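Local coordinates for AgaA (Rhizobium radiobacter, PDB 6HLX), which serves as the periplasmic substrate-binding protein of an ABC transporter, capturing the opine agropinic acid for import into the bacterium, at residues L234-F240 with N467-T473; A286-M292 with I383-L389; S46-A50 with D179-K183; S97-E101 with S390-G395. All coordinates share one frame; numbering follows the deposited sequence.

How the contacts relate
Contacts 1, 2 and 4 lie in the middle of the molecule, whereas contact 3 sits farther out, its centre about 24 to 28 Å from the others. Contacts 1 and 2 have centres about 13 Å apart and touch directly, Phe471 packing on Tyr291, Pro288 and Trp388. Contacts 2 and 4 share helix 388-393, and Phe240 of contact 1 touches Tyr392 of contact 4. Along the chain contact 3 closes before contact 1 opens, contact 2 falls within the spans of both 1 and 4, and contacts 1 and 4 alternate, as do 3 and 4. The side chains of Pro239 in contact 1 and Phe98 in contact 4 each lie about 6 Å from the bound agropinic acid.

Contact 1: L234-F240 with N467-T473; sequences LRNTGPF and NMPGFLT. With EDO (1,2-ethanediol), chain B.
Asn236 and Asn467 bury the largest areas in this contact, with ND2 of Asn467 lying 3.3 Å from CB of Asn236. The amide nitrogen ND2 of Asn236 reaches the backbone O of Gly470 at 3.1 Å, nearly straight (170° at the hydrogen) and on a lone pair in the carbonyl plane. CG of Asn236 stands trans to its own backbone N (chi1 169°), which swings the amide across to the other segment while OD1 turns back to take the N-H of Gly238 at 2.8 Å, closing an Asx turn. Gly470 O accepts a second bond from Thr473 N.

Asn467 is bonded in its turn. Its ND2 donates to Leu234 O at 2.9 Å, arriving well above that carbonyl plane, and also binds Gln454 O. Its OD1 is held by the hydroxyl of Thr473, OG1 to OD1 2.7 Å, so the amide is fixed at both ends.

The 234-240 loop runs from the edge strand 231-234 of the seven-stranded sheet to strand 240-245 of the six-stranded one, and it pairs with the chain around Gln454. A crossing of this sort is consistent with the hinge of two-lobed periplasmic binding proteins.

Farther along, Phe471 points the CE1 edge of its ring at Gly238 O, 3.4 Å away and in the ring plane, while its CZ meets CE2 of Phe240. Gly238 comes in close enough for CA to make a C-H...O contact of 3.5 Å with Gly470 O. Water 1 donates to both Arg235 O and Asn467 O, bridging the backbones of Arg235 and Asn467.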
# COMPACT_ATOMS: atom_id res chain seq x y z
N LEU A 234 11.63 3.53 -15.02
CA LEU A 234 10.17 3.47 -15.21
C LEU A 234 9.58 4.36 -14.13
O LEU A 234 9.66 4.03 -12.94
CB LEU A 234 9.64 2.04 -15.08
CG LEU A 234 10.29 0.98 -16.02
CD1 LEU A 234 9.70 -0.39 -15.75
CD2 LEU A 234 10.12 1.35 -17.49
N ARG A 235 9.03 5.52 -14.53
CA ARG A 235 8.56 6.56 -13.60
C ARG A 235 7.12 6.45 -13.10
O ARG A 235 6.23 5.87 -13.74
CB ARG A 235 8.77 7.95 -14.20
CG ARG A 235 10.25 8.32 -14.38
CD ARG A 235 10.57 9.77 -13.97
NE ARG A 235 11.84 10.24 -14.56
CZ ARG A 235 12.84 10.80 -13.88
NH1 ARG A 235 12.75 10.97 -12.56
NH2 ARG A 235 13.95 11.18 -14.50
N ASN A 236 6.89 7.06 -11.92
CA ASN A 236 5.59 7.17 -11.27
C ASN A 236 5.74 8.27 -10.23
O ASN A 236 6.84 8.46 -9.72
CB ASN A 236 5.19 5.83 -10.60
CG ASN A 236 3.97 5.88 -9.67
OD1 ASN A 236 4.07 6.21 -8.48
ND2 ASN A 236 2.80 5.51 -10.16
N THR A 237 4.64 8.99 -9.94
CA THR A 237 4.57 10.04 -8.90
C THR A 237 3.30 9.86 -8.04
O THR A 237 2.60 10.84 -7.73
CB THR A 237 4.53 11.43 -9.51
OG1 THR A 237 3.42 11.48 -10.41
CG2 THR A 237 5.82 11.81 -10.18
N GLY A 238 3.05 8.63 -7.61
CA GLY A 238 1.86 8.24 -6.86
C GLY A 238 1.86 8.41 -5.36
O GLY A 238 0.87 8.91 -4.82
N PRO A 239 2.92 7.98 -4.63
CA PRO A 239 2.85 8.05 -3.16
C PRO A 239 3.09 9.43 -2.59
O PRO A 239 3.63 10.32 -3.25
CB PRO A 239 3.94 7.06 -2.68
CG PRO A 239 4.41 6.30 -3.96
CD PRO A 239 4.17 7.30 -5.07
N PHE A 240 2.70 9.58 -1.33
CA PHE A 240 2.93 10.82 -0.58
C PHE A 240 3.73 10.48 0.69
O PHE A 240 3.75 9.32 1.14
CB PHE A 240 1.59 11.51 -0.22
CG PHE A 240 0.53 10.59 0.34
CD1 PHE A 240 0.61 10.10 1.64
CD2 PHE A 240 -0.57 10.21 -0.44
CE1 PHE A 240 -0.36 9.22 2.14
CE2 PHE A 240 -1.55 9.35 0.07
CZ PHE A 240 -1.44 8.85 1.36
N ASN A 467 5.36 0.01 -14.29
CA ASN A 467 5.27 0.74 -13.02
C ASN A 467 3.81 1.28 -13.08
O ASN A 467 3.51 2.21 -13.84
CB ASN A 467 6.28 1.89 -12.97
CG ASN A 467 6.30 2.56 -11.61
OD1 ASN A 467 5.42 2.32 -10.77
ND2 ASN A 467 7.31 3.38 -11.36
N MET A 468 2.89 0.59 -12.38
CA MET A 468 1.45 0.82 -12.50
C MET A 468 1.03 2.22 -12.04
O MET A 468 1.73 2.85 -11.24
CB MET A 468 0.64 -0.32 -11.88
CG MET A 468 0.70 -1.58 -12.82
SD MET A 468 0.10 -3.11 -12.06
CE MET A 468 -1.56 -2.63 -11.57
N PRO A 469 -0.01 2.78 -12.68
CA PRO A 469 -0.26 4.22 -12.56
C PRO A 469 -0.73 4.75 -11.21
O PRO A 469 -1.54 4.11 -10.54
CB PRO A 469 -1.27 4.52 -13.67
CG PRO A 469 -1.94 3.22 -13.95
CD PRO A 469 -0.85 2.18 -13.75
N GLY A 470 -0.23 5.94 -10.86
CA GLY A 470 -0.61 6.68 -9.66
C GLY A 470 -0.54 5.83 -8.41
O GLY A 470 0.49 5.23 -8.14
N PHE A 471 -1.69 5.69 -7.70
CA PHE A 471 -1.77 4.90 -6.46
C PHE A 471 -1.54 3.40 -6.64
O PHE A 471 -1.45 2.68 -5.63
CB PHE A 471 -3.15 5.13 -5.80
CG PHE A 471 -3.33 6.40 -5.00
CD1 PHE A 471 -2.23 7.22 -4.71
CD2 PHE A 471 -4.59 6.78 -4.55
CE1 PHE A 471 -2.40 8.38 -3.92
CE2 PHE A 471 -4.75 7.95 -3.78
CZ PHE A 471 -3.66 8.72 -3.46
N LEU A 472 -1.46 2.90 -7.88
CA LEU A 472 -1.26 1.46 -8.10
C LEU A 472 0.20 1.05 -8.14
O LEU A 472 0.50 -0.14 -8.34
CB LEU A 472 -1.96 1.00 -9.40
CG LEU A 472 -3.47 1.11 -9.37
CD1 LEU A 472 -4.03 0.78 -10.70
CD2 LEU A 472 -4.06 0.20 -8.31
N THR A 473 1.14 2.01 -7.94
CA THR A 473 2.57 1.67 -8.07
C THR A 473 3.02 0.50 -7.17
O THR A 473 3.81 -0.33 -7.63
CB THR A 473 3.48 2.89 -7.91
OG1 THR A 473 4.85 2.50 -8.13
CG2 THR A 473 3.34 3.57 -6.54
C1 EDO B . -0.72 13.64 -7.59
O1 EDO B . 0.09 12.57 -8.02
C2 EDO B . -1.59 14.11 -8.77
O2 EDO B . -2.35 15.22 -8.36
O HOH W 1 3.61 5.01 -13.42

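Contact 2: A286-M292 with I383-L389; sequences AIPKGYM and ITDADWL. With MES (2-(N-morpholino)-ethanesulfonic acid), chain F; EDO (1,2-ethanediol), chain B.
The capped turn that leads into helix 388-393 presents Ala386 and Trp388 to Tyr291, which ends the type II turn begun at Pro288, and to Met292 after it. Asp385 opens the type I turn leading into the helix; its OD2 makes a capping bond with Asp387 N at 2.8 Å and also pairs with Arg429. Tyr291 stands almost perpendicular to the indole, the planes at 88°, and its CD2 comes to 3.6 Å from Trp388 NE1. At the far end of the same ring, OH rests 3.4 Å from CA of Thr384. Trp388 owes its place to chi1 of 70°, which sets CG between the backbone N and carbonyl carbon and sends the six-membered ring toward Ala286, with CZ2 3.4 Å from its O; that buried O has no polar partner in the model. Met292 bends at its last torsion to lay CE on Ala386 CB, 3.8 Å away. A MES molecule, probably from the crystallisation liquor, lies against both segments: its morpholine C5 covers one face of Tyr291, and its sulfonate receives Met292 N on O2S (2.9 Å) and Ala386 N on O3S (3.0 Å). Ala386 N, in the turn ahead of the helix, with Met292 N and Lys426 makes a site resembling the anion sites at helix N-termini.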
# COMPACT_ATOMS: atom_id res chain seq x y z
N ALA A 286 -3.76 14.95 0.79
CA ALA A 286 -3.12 14.36 -0.38
C ALA A 286 -4.11 13.63 -1.30
O ALA A 286 -4.09 12.40 -1.40
CB ALA A 286 -1.98 13.44 0.02
N ILE A 287 -4.97 14.41 -1.98
CA ILE A 287 -5.92 13.83 -2.93
C ILE A 287 -5.38 14.10 -4.34
O ILE A 287 -5.20 15.26 -4.71
CB ILE A 287 -7.36 14.34 -2.70
CG1 ILE A 287 -7.87 13.89 -1.30
CG2 ILE A 287 -8.30 13.79 -3.82
CD1 ILE A 287 -9.14 14.45 -0.89
N PRO A 288 -5.08 13.07 -5.15
CA PRO A 288 -4.56 13.36 -6.50
C PRO A 288 -5.62 14.00 -7.38
O PRO A 288 -6.83 13.80 -7.17
CB PRO A 288 -4.20 11.98 -7.07
CG PRO A 288 -4.20 11.04 -5.88
CD PRO A 288 -5.20 11.61 -4.91
N LYS A 289 -5.16 14.74 -8.40
CA LYS A 289 -6.02 15.29 -9.45
C LYS A 289 -6.82 14.12 -10.03
O LYS A 289 -6.26 13.04 -10.23
CB LYS A 289 -5.17 15.93 -10.56
CG LYS A 289 -5.95 16.97 -11.36
CD LYS A 289 -5.12 17.57 -12.49
CE LYS A 289 -5.87 18.62 -13.28
NZ LYS A 289 -6.94 18.03 -14.14
N GLY A 290 -8.12 14.32 -10.24
CA GLY A 290 -8.98 13.29 -10.81
C GLY A 290 -9.77 12.52 -9.77
O GLY A 290 -10.69 11.79 -10.13
N TYR A 291 -9.41 12.63 -8.47
CA TYR A 291 -10.16 11.94 -7.41
C TYR A 291 -11.15 12.92 -6.78
O TYR A 291 -10.85 14.10 -6.64
CB TYR A 291 -9.22 11.46 -6.29
CG TYR A 291 -8.51 10.17 -6.60
CD1 TYR A 291 -7.43 10.14 -7.48
CD2 TYR A 291 -8.85 8.99 -5.94
CE1 TYR A 291 -6.75 8.95 -7.75
CE2 TYR A 291 -8.20 7.79 -6.23
CZ TYR A 291 -7.12 7.78 -7.10
OH TYR A 291 -6.47 6.60 -7.36
N MET A 292 -12.31 12.41 -6.35
CA MET A 292 -13.30 13.21 -5.65
C MET A 292 -12.72 13.72 -4.34
O MET A 292 -11.97 12.99 -3.66
CB MET A 292 -14.59 12.42 -5.44
CG MET A 292 -15.30 12.17 -6.79
SD MET A 292 -16.89 11.36 -6.63
CE MET A 292 -16.36 9.70 -6.09
N ILE A 383 -6.78 1.70 -2.98
CA ILE A 383 -7.69 1.44 -4.09
C ILE A 383 -7.80 2.74 -4.90
O ILE A 383 -7.46 3.81 -4.38
CB ILE A 383 -9.10 0.97 -3.62
CG1 ILE A 383 -9.78 2.01 -2.70
CG2 ILE A 383 -9.00 -0.44 -2.96
CD1 ILE A 383 -11.29 1.79 -2.55
N THR A 384 -8.27 2.65 -6.14
CA THR A 384 -8.38 3.84 -6.97
C THR A 384 -9.81 4.42 -6.98
O THR A 384 -10.18 5.11 -7.92
CB THR A 384 -7.86 3.58 -8.38
OG1 THR A 384 -8.66 2.54 -8.94
CG2 THR A 384 -6.40 3.19 -8.39
N ASP A 385 -10.61 4.13 -5.96
CA ASP A 385 -11.92 4.75 -5.78
C ASP A 385 -11.69 5.77 -4.66
O ASP A 385 -10.83 5.55 -3.78
CB ASP A 385 -12.99 3.72 -5.35
CG ASP A 385 -14.33 4.40 -5.09
OD1 ASP A 385 -15.03 4.74 -6.06
OD2 ASP A 385 -14.64 4.66 -3.91
N ALA A 386 -12.54 6.83 -4.60
CA ALA A 386 -12.45 7.86 -3.55
C ALA A 386 -12.49 7.26 -2.14
O ALA A 386 -11.99 7.88 -1.19
CB ALA A 386 -13.58 8.85 -3.70
N ASP A 387 -13.12 6.07 -1.99
CA ASP A 387 -13.22 5.42 -0.67
C ASP A 387 -11.86 4.94 -0.13
O ASP A 387 -11.81 4.42 1.00
CB ASP A 387 -14.27 4.30 -0.63
CG ASP A 387 -14.59 3.86 0.79
OD1 ASP A 387 -14.90 4.73 1.63
OD2 ASP A 387 -14.45 2.65 1.07
N TRP A 388 -10.76 5.16 -0.87
CA TRP A 388 -9.42 4.87 -0.31
C TRP A 388 -9.29 5.66 1.01
O TRP A 388 -8.59 5.24 1.93
CB TRP A 388 -8.30 5.29 -1.28
CG TRP A 388 -8.11 6.78 -1.47
CD1 TRP A 388 -8.64 7.55 -2.47
CD2 TRP A 388 -7.21 7.64 -0.73
NE1 TRP A 388 -8.17 8.85 -2.37
CE2 TRP A 388 -7.27 8.92 -1.33
CE3 TRP A 388 -6.36 7.45 0.38
CZ2 TRP A 388 -6.48 10.01 -0.88
CZ3 TRP A 388 -5.59 8.53 0.84
CH2 TRP A 388 -5.69 9.79 0.24
N LEU A 389 -10.00 6.80 1.11
CA LEU A 389 -9.99 7.64 2.31
C LEU A 389 -10.44 6.92 3.58
O LEU A 389 -9.96 7.27 4.67
CB LEU A 389 -10.84 8.90 2.07
CG LEU A 389 -10.28 9.86 1.00
CD1 LEU A 389 -11.37 10.84 0.48
CD2 LEU A 389 -9.04 10.62 1.55
O1 MES F . -7.55 7.64 -11.92
C2 MES F . -8.64 8.19 -12.68
C3 MES F . -9.63 8.90 -11.78
N4 MES F . -10.15 7.95 -10.74
C5 MES F . -9.00 7.33 -10.00
C6 MES F . -8.04 6.69 -10.97
C7 MES F . -11.12 8.67 -9.83
C8 MES F . -11.72 7.82 -8.77
S MES F . -13.05 8.61 -7.91
O1S MES F . -13.88 9.25 -8.92
O2S MES F . -12.44 9.56 -6.99
O3S MES F . -13.76 7.55 -7.21
C1 EDO B . -0.72 13.64 -7.59
O1 EDO B . 0.09 12.57 -8.02
C2 EDO B . -1.59 14.11 -8.77
O2 EDO B . -2.35 15.22 -8.36
O HOH W 2 -10.49 10.65 -2.95

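Contact 3: S46-A50 with D179-K183; sequences SPELA and DYYKK. With SO4 (sulfate ion), chain V; ACT (acetate ion), chain K.
The carboxylate of Glu48 takes Tyr181 on one oxygen and Lys182 on the other, and both side chains cross that of Glu48 at about a right angle. Tyr181 OH donates to OE1 at 2.7 Å, using the anti lone pair, the one turned away from OE2; the carboxylate and phenol planes are 49° apart. Lys182 NZ comes to OE2 at 2.9 Å on the syn lone pair, a salt bridge as well as a hydrogen bond. A third donor, Ser46 OG, also sits 2.9 Å from OE2, but meets it from above the carboxylate plane.

Glu48 folds at its second torsion (chi2 -69°), curling the carboxylate back toward Ser46 OG, whereas Lys182 runs fully extended beyond CG to deliver its amine. With three donors on two oxygens the carboxylate is fixed in rotation, and the neighbouring positive charge probably favours its ionised form. The same amine serves Glu481 in a second salt bridge and an acetate, OXT to NZ 2.8 Å, that probably came from the crystallisation liquor.

The Tyr181 ring is flanked too: Tyr180 CE1 lies over one of its faces, and Leu49 CD2 touches CE2 at 3.7 Å.

Residues 46-50 lie along strand 45-55 of the five-stranded antiparallel sheet, Glu48 and Leu49 at its break, where they also bond to Arg67 and to the chain before strand 37-39. Residues 179-183 lie in the loop between strands 171-176 and 190-195 of the seven-stranded sheet, so the contact ties the two sheets together.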
# COMPACT_ATOMS: atom_id res chain seq x y z
N SER A 46 -9.76 -6.03 -13.44
CA SER A 46 -9.71 -7.19 -14.32
C SER A 46 -10.41 -8.39 -13.66
O SER A 46 -10.12 -8.67 -12.50
CB SER A 46 -8.25 -7.53 -14.62
OG SER A 46 -8.13 -8.73 -15.37
N PRO A 47 -11.30 -9.12 -14.37
CA PRO A 47 -11.90 -10.34 -13.79
C PRO A 47 -10.83 -11.44 -13.78
O PRO A 47 -10.31 -11.85 -14.84
CB PRO A 47 -13.09 -10.63 -14.72
CG PRO A 47 -12.68 -10.08 -16.05
CD PRO A 47 -11.75 -8.91 -15.77
N GLU A 48 -10.43 -11.84 -12.58
CA GLU A 48 -9.35 -12.83 -12.41
C GLU A 48 -9.93 -14.18 -12.05
O GLU A 48 -10.41 -14.86 -12.95
CB GLU A 48 -8.27 -12.31 -11.43
CG GLU A 48 -7.49 -11.12 -12.00
CD GLU A 48 -6.56 -11.36 -13.18
OE1 GLU A 48 -6.08 -12.51 -13.35
OE2 GLU A 48 -6.28 -10.39 -13.92
N LEU A 49 -9.98 -14.56 -10.75
CA LEU A 49 -10.63 -15.85 -10.43
C LEU A 49 -12.16 -15.80 -10.65
O LEU A 49 -12.80 -16.85 -10.85
CB LEU A 49 -10.29 -16.31 -9.03
CG LEU A 49 -8.81 -16.60 -8.82
CD1 LEU A 49 -8.54 -16.95 -7.35
CD2 LEU A 49 -8.32 -17.75 -9.75
N ALA A 50 -12.73 -14.60 -10.67
CA ALA A 50 -14.13 -14.42 -11.07
C ALA A 50 -14.09 -14.11 -12.57
O ALA A 50 -13.46 -13.13 -12.97
CB ALA A 50 -14.77 -13.25 -10.30
N ASP A 179 -0.44 -24.49 -15.66
CA ASP A 179 -1.91 -24.58 -15.64
C ASP A 179 -2.60 -23.24 -15.32
O ASP A 179 -3.81 -23.22 -15.11
CB ASP A 179 -2.38 -25.70 -14.71
CG ASP A 179 -2.22 -27.10 -15.29
OD1 ASP A 179 -1.94 -27.22 -16.51
OD2 ASP A 179 -2.40 -28.08 -14.54
N TYR A 180 -1.83 -22.12 -15.37
CA TYR A 180 -2.41 -20.77 -15.17
C TYR A 180 -3.46 -20.51 -16.27
O TYR A 180 -3.32 -21.00 -17.40
CB TYR A 180 -1.31 -19.72 -15.20
CG TYR A 180 -1.77 -18.31 -14.93
CD1 TYR A 180 -2.45 -17.99 -13.75
CD2 TYR A 180 -1.47 -17.27 -15.81
CE1 TYR A 180 -2.81 -16.67 -13.45
CE2 TYR A 180 -1.81 -15.95 -15.51
CZ TYR A 180 -2.52 -15.66 -14.36
OH TYR A 180 -2.82 -14.36 -14.06
N TYR A 181 -4.53 -19.78 -15.92
CA TYR A 181 -5.68 -19.62 -16.83
C TYR A 181 -5.53 -18.62 -17.98
O TYR A 181 -6.42 -18.57 -18.83
CB TYR A 181 -6.96 -19.30 -16.03
CG TYR A 181 -6.80 -18.14 -15.07
CD1 TYR A 181 -6.96 -16.82 -15.51
CD2 TYR A 181 -6.52 -18.35 -13.73
CE1 TYR A 181 -6.83 -15.75 -14.62
CE2 TYR A 181 -6.38 -17.29 -12.83
CZ TYR A 181 -6.53 -15.99 -13.29
OH TYR A 181 -6.42 -14.96 -12.38
N LYS A 182 -4.44 -17.84 -18.03
CA LYS A 182 -4.25 -16.89 -19.13
C LYS A 182 -3.33 -17.48 -20.18
O LYS A 182 -2.22 -17.91 -19.85
CB LYS A 182 -3.70 -15.55 -18.63
CG LYS A 182 -4.62 -14.82 -17.67
CD LYS A 182 -4.08 -13.46 -17.30
CE LYS A 182 -4.94 -12.79 -16.25
NZ LYS A 182 -4.45 -11.41 -15.91
N LYS A 183 -3.79 -17.53 -21.45
CA LYS A 183 -3.01 -18.09 -22.56
C LYS A 183 -1.70 -17.29 -22.75
O LYS A 183 -1.72 -16.06 -22.73
CB LYS A 183 -3.86 -18.05 -23.85
CG LYS A 183 -3.26 -18.89 -24.98
CD LYS A 183 -3.98 -18.63 -26.31
CE LYS A 183 -3.74 -19.72 -27.33
NZ LYS A 183 -2.31 -19.83 -27.75
S SO4 V . 2.28 -26.90 -13.36
O1 SO4 V . 3.34 -25.88 -13.65
O2 SO4 V . 2.74 -28.24 -13.88
O3 SO4 V . 1.01 -26.58 -14.05
O4 SO4 V . 2.09 -27.00 -11.91
C ACT K . -4.97 -9.84 -19.51
O ACT K . -4.32 -8.97 -20.13
OXT ACT K . -5.01 -9.96 -18.26
CH3 ACT K . -5.79 -10.85 -20.35

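Contact 4: S97-E101 with S390-G395; sequences SFRNE and SNYYYG
Asn100 makes the one direct hydrogen bond across this contact, ND2 to Gly395 O at 3.0 Å and 150° at the hydrogen, joining the start of helix 99-102 to the chain just past helix 388-393. Its OD1 is taken by Lys398 N, which leaves the amide little freedom to flip.

Water does the rest of the polar work. Water 4 accepts from Asn100 ND2 at 2.9 Å and donates both to Glu101 OE1 (2.7 Å) and to Ser390 O. Water 3 donates to Ser97 O and to Asn391 OD1, the latter at 2.9 Å.

Van der Waals contact is thin. Phe98, the N-cap residue of helix 99-102, brings CE1 to 3.8 Å from Asn391 ND2, which lies in the ring plane at its edge; ring and amide planes stand 44° apart. Asn100 ND2 lies near the plane of the Tyr394 ring at its edge, 4.2 Å from CD2.

One close approach stands apart: Glu101 OE1 and Asn391 OD1 are 2.9 Å apart, two acceptors with no bond between them, their planes nearly perpendicular. Each takes a hydrogen from a different water, which may offset the repulsion; the crowding of oxygens might still raise the pKa of Glu101, and much of the polar linkage runs through two waters.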
# COMPACT_ATOMS: atom_id res chain seq x y z
N SER A 97 -4.83 -7.17 7.64
CA SER A 97 -4.60 -5.72 7.66
C SER A 97 -5.80 -4.89 7.19
O SER A 97 -5.90 -3.72 7.59
CB SER A 97 -3.37 -5.37 6.83
OG SER A 97 -2.24 -6.08 7.30
N PHE A 98 -6.65 -5.46 6.29
CA PHE A 98 -7.77 -4.72 5.71
C PHE A 98 -9.11 -5.23 6.18
O PHE A 98 -10.12 -5.04 5.50
CB PHE A 98 -7.67 -4.68 4.18
CG PHE A 98 -6.45 -3.90 3.73
CD1 PHE A 98 -6.48 -2.50 3.69
CD2 PHE A 98 -5.27 -4.56 3.39
CE1 PHE A 98 -5.34 -1.78 3.30
CE2 PHE A 98 -4.13 -3.83 3.01
CZ PHE A 98 -4.17 -2.44 2.99
N ARG A 99 -9.12 -5.84 7.37
CA ARG A 99 -10.39 -6.33 7.94
C ARG A 99 -11.45 -5.20 8.03
O ARG A 99 -12.62 -5.43 7.72
CB ARG A 99 -10.14 -6.91 9.36
CG ARG A 99 -11.43 -7.22 10.12
CD ARG A 99 -11.21 -8.09 11.33
NE ARG A 99 -10.27 -7.49 12.30
CZ ARG A 99 -10.63 -6.72 13.32
NH1 ARG A 99 -11.90 -6.39 13.51
NH2 ARG A 99 -9.71 -6.27 14.17
N ASN A 100 -11.05 -3.99 8.44
CA ASN A 100 -12.03 -2.90 8.59
C ASN A 100 -12.79 -2.62 7.29
O ASN A 100 -14.01 -2.39 7.30
CB ASN A 100 -11.34 -1.61 9.05
CG ASN A 100 -12.08 -0.88 10.14
OD1 ASN A 100 -12.65 -1.49 11.05
ND2 ASN A 100 -12.06 0.46 10.10
N GLU A 101 -12.04 -2.63 6.17
CA GLU A 101 -12.57 -2.27 4.85
C GLU A 101 -13.44 -3.36 4.25
O GLU A 101 -14.36 -3.06 3.48
CB GLU A 101 -11.43 -1.85 3.91
CG GLU A 101 -10.70 -0.59 4.40
CD GLU A 101 -9.77 -0.76 5.59
OE1 GLU A 101 -9.50 0.24 6.30
OE2 GLU A 101 -9.34 -1.90 5.84
N SER A 390 -11.40 5.96 3.47
CA SER A 390 -11.89 5.28 4.68
C SER A 390 -10.77 4.54 5.40
O SER A 390 -10.72 4.53 6.62
CB SER A 390 -12.99 4.28 4.35
OG SER A 390 -14.23 4.95 4.21
N ASN A 391 -9.87 3.93 4.62
CA ASN A 391 -8.74 3.19 5.16
C ASN A 391 -7.84 4.09 6.04
O ASN A 391 -7.31 3.63 7.05
CB ASN A 391 -7.97 2.54 4.02
CG ASN A 391 -6.76 1.75 4.46
OD1 ASN A 391 -6.81 0.92 5.41
ND2 ASN A 391 -5.66 2.01 3.80
N TYR A 392 -7.75 5.39 5.68
CA TYR A 392 -6.97 6.40 6.42
C TYR A 392 -7.73 7.07 7.56
O TYR A 392 -7.13 7.38 8.59
CB TYR A 392 -6.50 7.50 5.42
CG TYR A 392 -5.31 7.04 4.61
CD1 TYR A 392 -5.46 6.15 3.54
CD2 TYR A 392 -4.03 7.48 4.91
CE1 TYR A 392 -4.36 5.66 2.84
CE2 TYR A 392 -2.92 7.02 4.21
CZ TYR A 392 -3.09 6.11 3.17
OH TYR A 392 -1.98 5.61 2.53
N TYR A 393 -9.03 7.37 7.35
CA TYR A 393 -9.81 8.23 8.26
C TYR A 393 -10.91 7.61 9.10
O TYR A 393 -11.30 8.21 10.10
CB TYR A 393 -10.46 9.36 7.43
CG TYR A 393 -9.45 10.39 6.96
CD1 TYR A 393 -8.73 10.20 5.78
CD2 TYR A 393 -9.22 11.56 7.69
CE1 TYR A 393 -7.77 11.12 5.36
CE2 TYR A 393 -8.29 12.50 7.26
CZ TYR A 393 -7.56 12.27 6.11
OH TYR A 393 -6.63 13.19 5.68
N TYR A 394 -11.49 6.48 8.66
CA TYR A 394 -12.65 5.91 9.36
C TYR A 394 -12.28 5.41 10.76
O TYR A 394 -11.14 5.02 11.00
CB TYR A 394 -13.21 4.74 8.55
CG TYR A 394 -14.66 4.44 8.87
CD1 TYR A 394 -15.69 5.23 8.35
CD2 TYR A 394 -15.01 3.40 9.72
CE1 TYR A 394 -17.02 4.98 8.65
CE2 TYR A 394 -16.35 3.15 10.04
CZ TYR A 394 -17.35 3.91 9.47
OH TYR A 394 -18.67 3.66 9.75
N GLY A 395 -13.26 5.37 11.64
CA GLY A 395 -13.11 4.73 12.94
C GLY A 395 -13.35 3.24 12.75
O GLY A 395 -12.53 2.55 12.13
O HOH W 3 -4.88 -0.92 6.67
O HOH W 4 -11.36 1.72 7.53